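Side-chain contacts in beta-lactamase-related domain-containing protein (Bacteroides dorei DSM 17855, PDB 5TGF), which is of unknown function but is probably a serine hydrolase related to beta-lactamases and penicillin-binding proteins: residues 56-61 with 145-150; 254-259 with 325-330; 270-275 with 291-296; 313-316 with 320-323. One frame throughout, in Å; residues are numbered along the deposited sequence.

Contact 1 (56-61 with 145-150); sequences VASAGK and FEYGGL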
# COMPACT_ATOMS: atom_id res chain seq x y z
N VAL A 56 3.68 -2.27 9.52
CA VAL A 56 4.17 -2.54 8.13
C VAL A 56 4.27 -1.30 7.25
O VAL A 56 4.60 -1.38 6.03
CB VAL A 56 3.30 -3.59 7.42
CG1 VAL A 56 3.38 -4.92 8.17
CG2 VAL A 56 1.87 -3.13 7.27
N ALA A 57 4.03 -0.15 7.85
CA ALA A 57 4.22 1.13 7.15
C ALA A 57 3.46 1.19 5.83
O ALA A 57 2.26 0.90 5.83
CB ALA A 57 5.70 1.39 6.98
N SER A 58 4.12 1.46 4.71
CA SER A 58 3.41 1.69 3.45
C SER A 58 2.74 0.47 2.88
O SER A 58 1.97 0.61 1.93
CB SER A 58 4.31 2.29 2.40
OG SER A 58 4.73 3.56 2.83
N ALA A 59 2.97 -0.72 3.44
CA ALA A 59 2.14 -1.86 3.03
C ALA A 59 0.66 -1.60 3.26
O ALA A 59 -0.19 -2.15 2.54
CB ALA A 59 2.61 -3.16 3.68
N GLY A 60 0.34 -0.72 4.20
CA GLY A 60 -1.04 -0.30 4.43
C GLY A 60 -1.69 0.60 3.40
O GLY A 60 -2.91 0.72 3.41
N LYS A 61 -0.92 1.21 2.48
CA LYS A 61 -1.52 2.08 1.47
C LYS A 61 -2.51 1.30 0.60
O LYS A 61 -3.56 1.82 0.26
CB LYS A 61 -0.46 2.78 0.60
CG LYS A 61 0.25 3.93 1.28
CD LYS A 61 1.22 4.65 0.34
CE LYS A 61 1.85 5.89 0.96
NZ LYS A 61 2.84 5.62 2.03
N PHE A 145 4.65 13.36 -10.23
CA PHE A 145 4.62 12.29 -9.20
C PHE A 145 5.58 12.61 -8.05
O PHE A 145 6.77 12.92 -8.25
CB PHE A 145 5.01 10.95 -9.81
CG PHE A 145 4.93 9.78 -8.84
CD1 PHE A 145 3.75 9.06 -8.69
CD2 PHE A 145 6.05 9.38 -8.13
CE1 PHE A 145 3.69 7.97 -7.83
CE2 PHE A 145 6.01 8.29 -7.24
CZ PHE A 145 4.81 7.57 -7.12
N GLU A 146 5.03 12.66 -6.84
CA GLU A 146 5.85 12.76 -5.66
C GLU A 146 5.21 12.03 -4.50
O GLU A 146 4.17 12.43 -3.99
CB GLU A 146 6.14 14.22 -5.28
CG GLU A 146 7.11 14.32 -4.09
CD GLU A 146 7.44 15.76 -3.68
OE1 GLU A 146 6.53 16.60 -3.63
OE2 GLU A 146 8.61 16.01 -3.31
N TYR A 147 5.89 10.99 -4.05
CA TYR A 147 5.40 10.11 -2.97
C TYR A 147 5.33 10.82 -1.64
O TYR A 147 6.18 11.64 -1.28
CB TYR A 147 6.31 8.91 -2.87
CG TYR A 147 5.84 7.75 -2.02
CD1 TYR A 147 6.19 7.67 -0.67
CD2 TYR A 147 5.19 6.67 -2.61
CE1 TYR A 147 5.81 6.57 0.10
CE2 TYR A 147 4.80 5.57 -1.85
CZ TYR A 147 5.17 5.50 -0.51
OH TYR A 147 4.83 4.41 0.26
N GLY A 148 4.26 10.54 -0.91
CA GLY A 148 4.10 11.10 0.42
C GLY A 148 2.94 10.52 1.16
O GLY A 148 2.38 9.51 0.72
N GLY A 149 2.63 11.12 2.30
CA GLY A 149 1.62 10.62 3.23
C GLY A 149 0.46 11.58 3.55
O GLY A 149 -0.62 11.14 3.87
N LEU A 150 0.66 12.88 3.41
CA LEU A 150 -0.41 13.81 3.77
C LEU A 150 -1.64 13.74 2.88
O LEU A 150 -2.75 13.88 3.38
CB LEU A 150 0.11 15.26 3.84
CG LEU A 150 1.26 15.54 4.82
CD1 LEU A 150 1.59 17.03 4.82
CD2 LEU A 150 0.85 15.10 6.21
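Ser58 and Lys61 meet Tyr147 although the two backbones keep apart, the closest CA atoms being those of Ser58 and Gly149, at 9.1 Å. Residues 56-61 wind through successive turn bonds into helix 60-74, with Lys61 N bonded to Ser58 O, whereas 145-150 is an irregular run leading towards helix 150-163. Side chains therefore bridge the gap. The Tyr147 hydroxyl meets Ser58 head on: OH and OG share a hydrogen bond of 2.7 Å, and OG lies at the ring edge, in the ring plane. Ser58 and Lys61 fit the SxxK motif of serine beta-lactamases and penicillin-binding proteins; Tyr147 supplies a second hydroxyl, as in Tyr-x-Asn of class C enzymes, though Gly149 stands where that has Asn, and the three are probably catalytic. Lys61 arrives from the opposite direction to Tyr147. Its chain runs extended and then bends at the end (chi4 71°), bringing NZ obliquely to 2.9 Å from Tyr147 OH, while CE rests 3.7 Å from Gly148 O. NZ is held by a hydrogen bond to the carbonyl of Gly200. A glycerol beside the Tyr147 side chain is consistent with a pocket here, and the ring of His106 meets that of Tyr147.

Contact 2 (254-259 with 325-330); sequences EKALGQ and GSPVLS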
# COMPACT_ATOMS: atom_id res chain seq x y z
N GLU A 254 11.70 2.18 -11.08
CA GLU A 254 12.93 2.26 -11.89
C GLU A 254 14.15 1.79 -11.09
O GLU A 254 14.91 0.95 -11.55
CB GLU A 254 13.19 3.69 -12.44
CG GLU A 254 14.55 3.83 -13.18
CD GLU A 254 14.98 5.30 -13.43
OE1 GLU A 254 14.10 6.11 -13.76
OE2 GLU A 254 16.19 5.68 -13.26
N LYS A 255 14.22 2.23 -9.84
CA LYS A 255 15.36 1.96 -8.98
C LYS A 255 15.41 0.52 -8.48
O LYS A 255 16.47 -0.09 -8.45
CB LYS A 255 15.35 2.93 -7.78
CG LYS A 255 16.60 2.81 -6.93
CD LYS A 255 16.81 4.03 -6.07
CE LYS A 255 17.79 3.71 -4.96
NZ LYS A 255 17.91 4.85 -4.02
N ALA A 256 14.27 -0.01 -8.10
CA ALA A 256 14.18 -1.36 -7.54
C ALA A 256 13.99 -2.47 -8.55
O ALA A 256 14.46 -3.60 -8.33
CB ALA A 256 13.05 -1.42 -6.49
N LEU A 257 13.26 -2.21 -9.64
CA LEU A 257 12.97 -3.22 -10.63
C LEU A 257 13.59 -3.00 -12.00
O LEU A 257 13.43 -3.84 -12.90
CB LEU A 257 11.45 -3.44 -10.77
CG LEU A 257 10.72 -3.92 -9.52
CD1 LEU A 257 9.92 -2.81 -8.86
CD2 LEU A 257 9.83 -5.09 -9.86
N GLY A 258 14.16 -1.81 -12.24
CA GLY A 258 14.71 -1.52 -13.59
C GLY A 258 13.69 -1.31 -14.68
O GLY A 258 14.02 -1.45 -15.87
N GLN A 259 12.45 -1.02 -14.33
CA GLN A 259 11.41 -0.83 -15.34
C GLN A 259 11.24 0.67 -15.57
O GLN A 259 11.24 1.46 -14.59
CB GLN A 259 10.10 -1.44 -14.88
CG GLN A 259 10.19 -2.88 -14.40
CD GLN A 259 10.63 -3.85 -15.51
OE1 GLN A 259 9.89 -4.13 -16.43
NE2 GLN A 259 11.85 -4.34 -15.41
N GLY A 325 15.31 -3.48 -2.05
CA GLY A 325 15.70 -4.87 -2.30
C GLY A 325 14.52 -5.83 -2.37
O GLY A 325 14.66 -6.94 -2.88
N SER A 326 13.36 -5.39 -1.90
CA SER A 326 12.22 -6.30 -1.71
C SER A 326 11.73 -7.08 -2.93
O SER A 326 11.38 -8.26 -2.81
CB SER A 326 11.07 -5.50 -1.13
OG SER A 326 11.46 -5.02 0.15
N PRO A 327 11.72 -6.45 -4.14
CA PRO A 327 11.29 -7.25 -5.30
C PRO A 327 12.17 -8.45 -5.63
O PRO A 327 11.77 -9.23 -6.51
CB PRO A 327 11.38 -6.25 -6.48
CG PRO A 327 11.39 -4.94 -5.88
CD PRO A 327 11.97 -5.05 -4.50
N VAL A 328 13.29 -8.65 -4.95
CA VAL A 328 14.00 -9.96 -5.08
C VAL A 328 13.07 -11.12 -4.70
O VAL A 328 13.21 -12.25 -5.21
CB VAL A 328 15.34 -10.02 -4.31
CG1 VAL A 328 15.10 -10.15 -2.82
CG2 VAL A 328 16.19 -11.19 -4.79
N LEU A 329 12.08 -10.86 -3.85
CA LEU A 329 11.18 -11.90 -3.40
C LEU A 329 10.23 -12.36 -4.52
O LEU A 329 10.08 -13.56 -4.78
CB LEU A 329 10.34 -11.39 -2.21
CG LEU A 329 11.14 -11.17 -0.94
CD1 LEU A 329 10.35 -10.24 -0.01
CD2 LEU A 329 11.45 -12.50 -0.27
N SER A 330 9.60 -11.41 -5.18
CA SER A 330 8.73 -11.74 -6.32
C SER A 330 9.55 -12.27 -7.51
O SER A 330 9.09 -13.18 -8.20
CB SER A 330 7.89 -10.53 -6.73
OG SER A 330 8.71 -9.37 -6.77
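Ala256 and Leu257, in the last turn of helix 252-257, face the turn that leads into helix 328-337, and the backbones approach to 6.5 Å between the CA atoms of Ala256 and Gly325. Across this interval the outer corner of the Pro327 ring rests against both side chains at once. Its CG lies 3.9 Å from Ala256 CB and 3.8 Å from Leu257 CG, a purely apolar meeting without a hydrogen bond across the segments. The leucine lies obliquely across the proline and uses both methyl branches: CD1 is near Pro327 CG, while CD2 reaches Pro327 CB at 3.9 Å. Chi1 sets Leu257 CG beside its own backbone N, and a chi2 of 104°, away from the usual staggered values, turns the two methyls to these separate ring carbons.

Each partner is held in shape by local bonds. Pro327 is the third residue of a type I turn from Gly325 to Val328, closed by Val328 N to Gly325 O. On the other side, Gly258 leaves the helix with positive phi, and the Gln259 amide folds back so that NE2 donates to Leu257 O over 3.0 Å, a nearly straight bond (170°) that arrives from above the carbonyl plane. Tyr252 and Tyr293 also touch Pro327, and Leu257 extends to Gln283 of strand 281-285. The arrangement joins a short helix to the start of the C-terminal helix, which in the beta-lactamase fold lies against one face of the antiparallel sheet.

Contact 3 (270-275 with 291-296); sequences WRELVD and GAYPWI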
# COMPACT_ATOMS: atom_id res chain seq x y z
N TRP A 270 1.80 0.21 -6.21
CA TRP A 270 2.73 0.34 -7.33
C TRP A 270 2.39 -0.66 -8.42
O TRP A 270 2.09 -1.85 -8.16
CB TRP A 270 4.20 0.07 -6.89
CG TRP A 270 4.75 1.02 -5.85
CD1 TRP A 270 4.70 0.87 -4.48
CD2 TRP A 270 5.47 2.22 -6.09
NE1 TRP A 270 5.27 1.96 -3.87
CE2 TRP A 270 5.75 2.80 -4.84
CE3 TRP A 270 5.80 2.94 -7.26
CZ2 TRP A 270 6.39 4.03 -4.71
CZ3 TRP A 270 6.48 4.16 -7.12
CH2 TRP A 270 6.76 4.69 -5.88
N ARG A 271 2.46 -0.16 -9.65
CA ARG A 271 2.42 -0.96 -10.86
C ARG A 271 3.84 -1.35 -11.27
O ARG A 271 4.53 -0.60 -11.93
CB ARG A 271 1.70 -0.17 -11.95
CG ARG A 271 0.23 0.13 -11.61
CD ARG A 271 -0.50 1.07 -12.58
NE ARG A 271 -0.01 1.02 -13.96
CZ ARG A 271 -0.61 0.49 -15.02
NH1 ARG A 271 -1.74 -0.21 -14.93
NH2 ARG A 271 -0.02 0.60 -16.17
N GLU A 272 4.34 -2.45 -10.70
CA GLU A 272 5.76 -2.79 -10.83
C GLU A 272 6.09 -3.31 -12.24
O GLU A 272 7.12 -2.95 -12.80
CB GLU A 272 6.18 -3.85 -9.82
CG GLU A 272 6.15 -3.37 -8.37
CD GLU A 272 6.78 -4.37 -7.41
OE1 GLU A 272 6.77 -5.58 -7.69
OE2 GLU A 272 7.20 -3.95 -6.33
N LEU A 273 5.24 -4.17 -12.80
CA LEU A 273 5.48 -4.68 -14.16
C LEU A 273 4.21 -4.45 -14.99
O LEU A 273 3.08 -4.81 -14.56
CB LEU A 273 5.80 -6.18 -14.13
CG LEU A 273 6.94 -6.64 -13.24
CD1 LEU A 273 7.02 -8.17 -13.21
CD2 LEU A 273 8.23 -6.02 -13.76
N VAL A 274 4.42 -3.95 -16.21
CA VAL A 274 3.32 -3.52 -17.05
C VAL A 274 3.50 -4.05 -18.46
O VAL A 274 4.62 -4.14 -18.97
CB VAL A 274 3.21 -1.98 -17.04
CG1 VAL A 274 2.17 -1.48 -18.01
CG2 VAL A 274 2.81 -1.48 -15.65
N ASP A 275 2.39 -4.50 -19.04
CA ASP A 275 2.37 -4.88 -20.47
C ASP A 275 2.09 -3.62 -21.33
O ASP A 275 0.99 -3.07 -21.27
CB ASP A 275 1.32 -5.95 -20.71
CG ASP A 275 1.19 -6.34 -22.18
OD1 ASP A 275 2.17 -6.86 -22.74
OD2 ASP A 275 0.12 -6.06 -22.79
N GLY A 291 10.58 -3.39 5.27
CA GLY A 291 10.72 -4.73 4.71
C GLY A 291 9.45 -5.49 4.35
O GLY A 291 9.52 -6.44 3.60
N ALA A 292 8.29 -5.02 4.79
CA ALA A 292 7.04 -5.66 4.41
C ALA A 292 6.85 -5.54 2.88
O ALA A 292 6.98 -4.44 2.31
CB ALA A 292 5.86 -5.01 5.13
N TYR A 293 6.56 -6.66 2.24
CA TYR A 293 6.42 -6.71 0.77
C TYR A 293 5.25 -7.62 0.40
O TYR A 293 5.42 -8.86 0.35
CB TYR A 293 7.68 -7.22 0.14
CG TYR A 293 7.63 -7.21 -1.38
CD1 TYR A 293 7.70 -6.01 -2.09
CD2 TYR A 293 7.59 -8.38 -2.09
CE1 TYR A 293 7.65 -6.00 -3.48
CE2 TYR A 293 7.56 -8.39 -3.46
CZ TYR A 293 7.59 -7.19 -4.16
OH TYR A 293 7.53 -7.24 -5.55
N PRO A 294 4.10 -7.03 0.11
CA PRO A 294 3.01 -7.74 -0.49
C PRO A 294 2.99 -7.59 -2.01
O PRO A 294 3.22 -6.50 -2.54
CB PRO A 294 1.81 -7.06 0.14
CG PRO A 294 2.24 -5.62 0.30
CD PRO A 294 3.74 -5.63 0.40
N TRP A 295 2.65 -8.66 -2.73
CA TRP A 295 2.52 -8.54 -4.17
C TRP A 295 1.54 -9.51 -4.78
O TRP A 295 1.24 -10.58 -4.20
CB TRP A 295 3.88 -8.68 -4.84
CG TRP A 295 4.33 -10.09 -5.07
CD1 TRP A 295 4.36 -10.74 -6.27
CD2 TRP A 295 4.92 -10.99 -4.12
NE1 TRP A 295 4.84 -12.03 -6.10
CE2 TRP A 295 5.25 -12.18 -4.81
CE3 TRP A 295 5.21 -10.90 -2.75
CZ2 TRP A 295 5.82 -13.31 -4.17
CZ3 TRP A 295 5.78 -12.01 -2.10
CH2 TRP A 295 6.10 -13.19 -2.83
N ILE A 296 1.13 -9.16 -5.99
CA ILE A 296 0.39 -10.07 -6.85
C ILE A 296 1.11 -10.08 -8.20
O ILE A 296 1.48 -9.01 -8.73
CB ILE A 296 -1.04 -9.59 -7.04
CG1 ILE A 296 -1.84 -9.74 -5.74
CG2 ILE A 296 -1.72 -10.31 -8.18
CD1 ILE A 296 -3.23 -9.15 -5.85
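Tyr293 lays the edge of its phenol ring along the carboxylate of Glu272, the two flat groups differing in plane by only 26°. Tyr293 OH donates to Glu272 OE1 at 2.8 Å, using the syn lone pair of that oxygen. Glu272 OE2 stays in the plane of the ring, at its edge, 3.5 Å from Tyr293 CE1. The two side chains reach this point from opposite directions: a chi1 of -176° swings the tyrosine ring out from its strand toward the glutamate, which is extended beyond CG, and together they span backbones whose nearest CA atoms, those of Glu272 and Trp295, are 9.4 Å apart.

The carboxylate is buried but amply satisfied. OE1 also receives the amide of Gln283, and OE2 is bonded by the hydroxyls of Ser285 and Tyr252. Such a ring of polar partners would fix the rotation of the group and is consistent with a carboxylate that keeps its negative charge. Tyr293 OH has a further hydrogen bond with Ser330, which makes the hydroxyl a link between the glutamate and the C-terminal helix. Glu272 and Leu273 together face Gln283 in a classic beta bulge on the edge strand. The contact thus reaches over strand 281-285 to connect its two neighbours, 270-274 and 293-297, on the face that the C-terminal helix covers in the antiparallel sheet characteristic of the beta-lactamase fold.

Contact 4 (313-316 with 320-323); sequences EANK and FSSF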
# COMPACT_ATOMS: atom_id res chain seq x y z
N GLU A 313 19.03 0.96 10.21
CA GLU A 313 18.67 1.66 8.99
C GLU A 313 18.22 0.66 7.94
O GLU A 313 18.75 -0.45 7.83
CB GLU A 313 19.84 2.49 8.46
CG GLU A 313 20.16 3.66 9.37
CD GLU A 313 21.25 4.54 8.81
OE1 GLU A 313 20.94 5.45 8.00
OE2 GLU A 313 22.42 4.30 9.15
N ALA A 314 17.28 1.12 7.14
CA ALA A 314 16.73 0.36 6.06
C ALA A 314 17.79 0.08 5.00
O ALA A 314 17.76 -0.97 4.37
CB ALA A 314 15.56 1.13 5.45
N ASN A 315 18.72 1.02 4.79
CA ASN A 315 19.73 0.92 3.71
C ASN A 315 21.11 0.79 4.34
O ASN A 315 21.56 1.71 5.05
CB ASN A 315 19.68 2.16 2.82
CG ASN A 315 18.33 2.36 2.16
OD1 ASN A 315 17.94 1.60 1.29
ND2 ASN A 315 17.61 3.39 2.59
N LYS A 316 21.72 -0.37 4.18
CA LYS A 316 22.88 -0.76 4.98
C LYS A 316 24.14 -0.79 4.11
O LYS A 316 24.03 -0.86 2.88
CB LYS A 316 22.64 -2.13 5.60
CG LYS A 316 21.38 -2.17 6.46
CD LYS A 316 21.30 -3.48 7.22
CE LYS A 316 20.09 -3.50 8.12
NZ LYS A 316 20.09 -2.46 9.18
N PHE A 320 22.43 -3.89 1.09
CA PHE A 320 21.06 -4.38 1.38
C PHE A 320 20.15 -3.18 1.60
O PHE A 320 20.56 -2.17 2.20
CB PHE A 320 21.05 -5.30 2.60
CG PHE A 320 19.68 -5.60 3.15
CD1 PHE A 320 18.94 -6.68 2.69
CD2 PHE A 320 19.15 -4.81 4.17
CE1 PHE A 320 17.68 -6.94 3.22
CE2 PHE A 320 17.91 -5.11 4.73
CZ PHE A 320 17.18 -6.16 4.26
N SER A 321 18.90 -3.33 1.20
CA SER A 321 17.87 -2.34 1.47
C SER A 321 16.57 -3.06 1.71
O SER A 321 16.11 -3.80 0.84
CB SER A 321 17.67 -1.37 0.31
OG SER A 321 16.58 -0.48 0.58
N SER A 322 15.95 -2.78 2.87
CA SER A 322 14.68 -3.40 3.22
C SER A 322 13.53 -2.82 2.38
O SER A 322 12.39 -3.29 2.47
CB SER A 322 14.38 -3.24 4.71
OG SER A 322 14.43 -1.89 5.11
N PHE A 323 13.79 -1.74 1.64
CA PHE A 323 12.78 -1.16 0.72
C PHE A 323 13.09 -1.51 -0.75
O PHE A 323 12.33 -2.25 -1.40
CB PHE A 323 12.72 0.35 0.94
CG PHE A 323 11.68 1.04 0.12
CD1 PHE A 323 10.32 0.72 0.25
CD2 PHE A 323 12.02 2.10 -0.70
CE1 PHE A 323 9.35 1.38 -0.50
CE2 PHE A 323 11.05 2.80 -1.41
CZ PHE A 323 9.71 2.44 -1.31
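Ser321 OG is gripped from several sides: it donates to Asn315 OD1 across the contact at 2.6 Å, and it accepts the backbone N-H of Phe323 at 3.2 Å, with Tyr324 N as a further partner. The bond from Phe323 makes an ST turn. The serine's chi1 of 175° directs its hydroxyl at the Asn315 amide, and OG approaches OD1 from 30° off the carbonyl plane. Beside this pair the backbones are joined by two bonds, Lys316 N to Phe320 O at 2.9 Å and Ser322 N to Ala314 O at 3.0 Å, while Ser321 CA also offers its hydrogen to Ala314 O.

Lys316 and Phe320 lie side by side and point the same way, the lysine methylenes passing 4.0 Å (CD to CD2) from the phenyl ring. A bend at the lysine's end then returns NZ to Glu313 O, 2.8 Å away. Beyond the segments, Phe320 stacks on Tyr25 and meets Trp20 edge-to-face, and Ser322 OG bonds to the carbonyl of Trp289. Asn315 and Ser321 form a non-hydrogen-bonded antiparallel pair, a single beta bridge within the long loop between strand 302-307 and the C-terminal helix.

From the N terminus, contact 1 comes first along the chain: it closes a long excursion, with helices but no strands, between 56-61 and 145-150, and is complete before any other begins. Contact 2 opens at 254-259 and closes only at 325-330; within its span lie contact 3 and, after it, contact 4, one following the other without crossing. Contact 3 ties strands 270-274 and 293-297 across the strand 281-285 between them, whereas contact 4 pinches the loop that leads to the C-terminal helix. Spatially, contact 3 is central. It packs on contact 1 where Trp270 meets Tyr147, and joins contact 2 through Ser330 and Tyr293, so the probable active-site region, the sheet and the C-terminal helix are continuous.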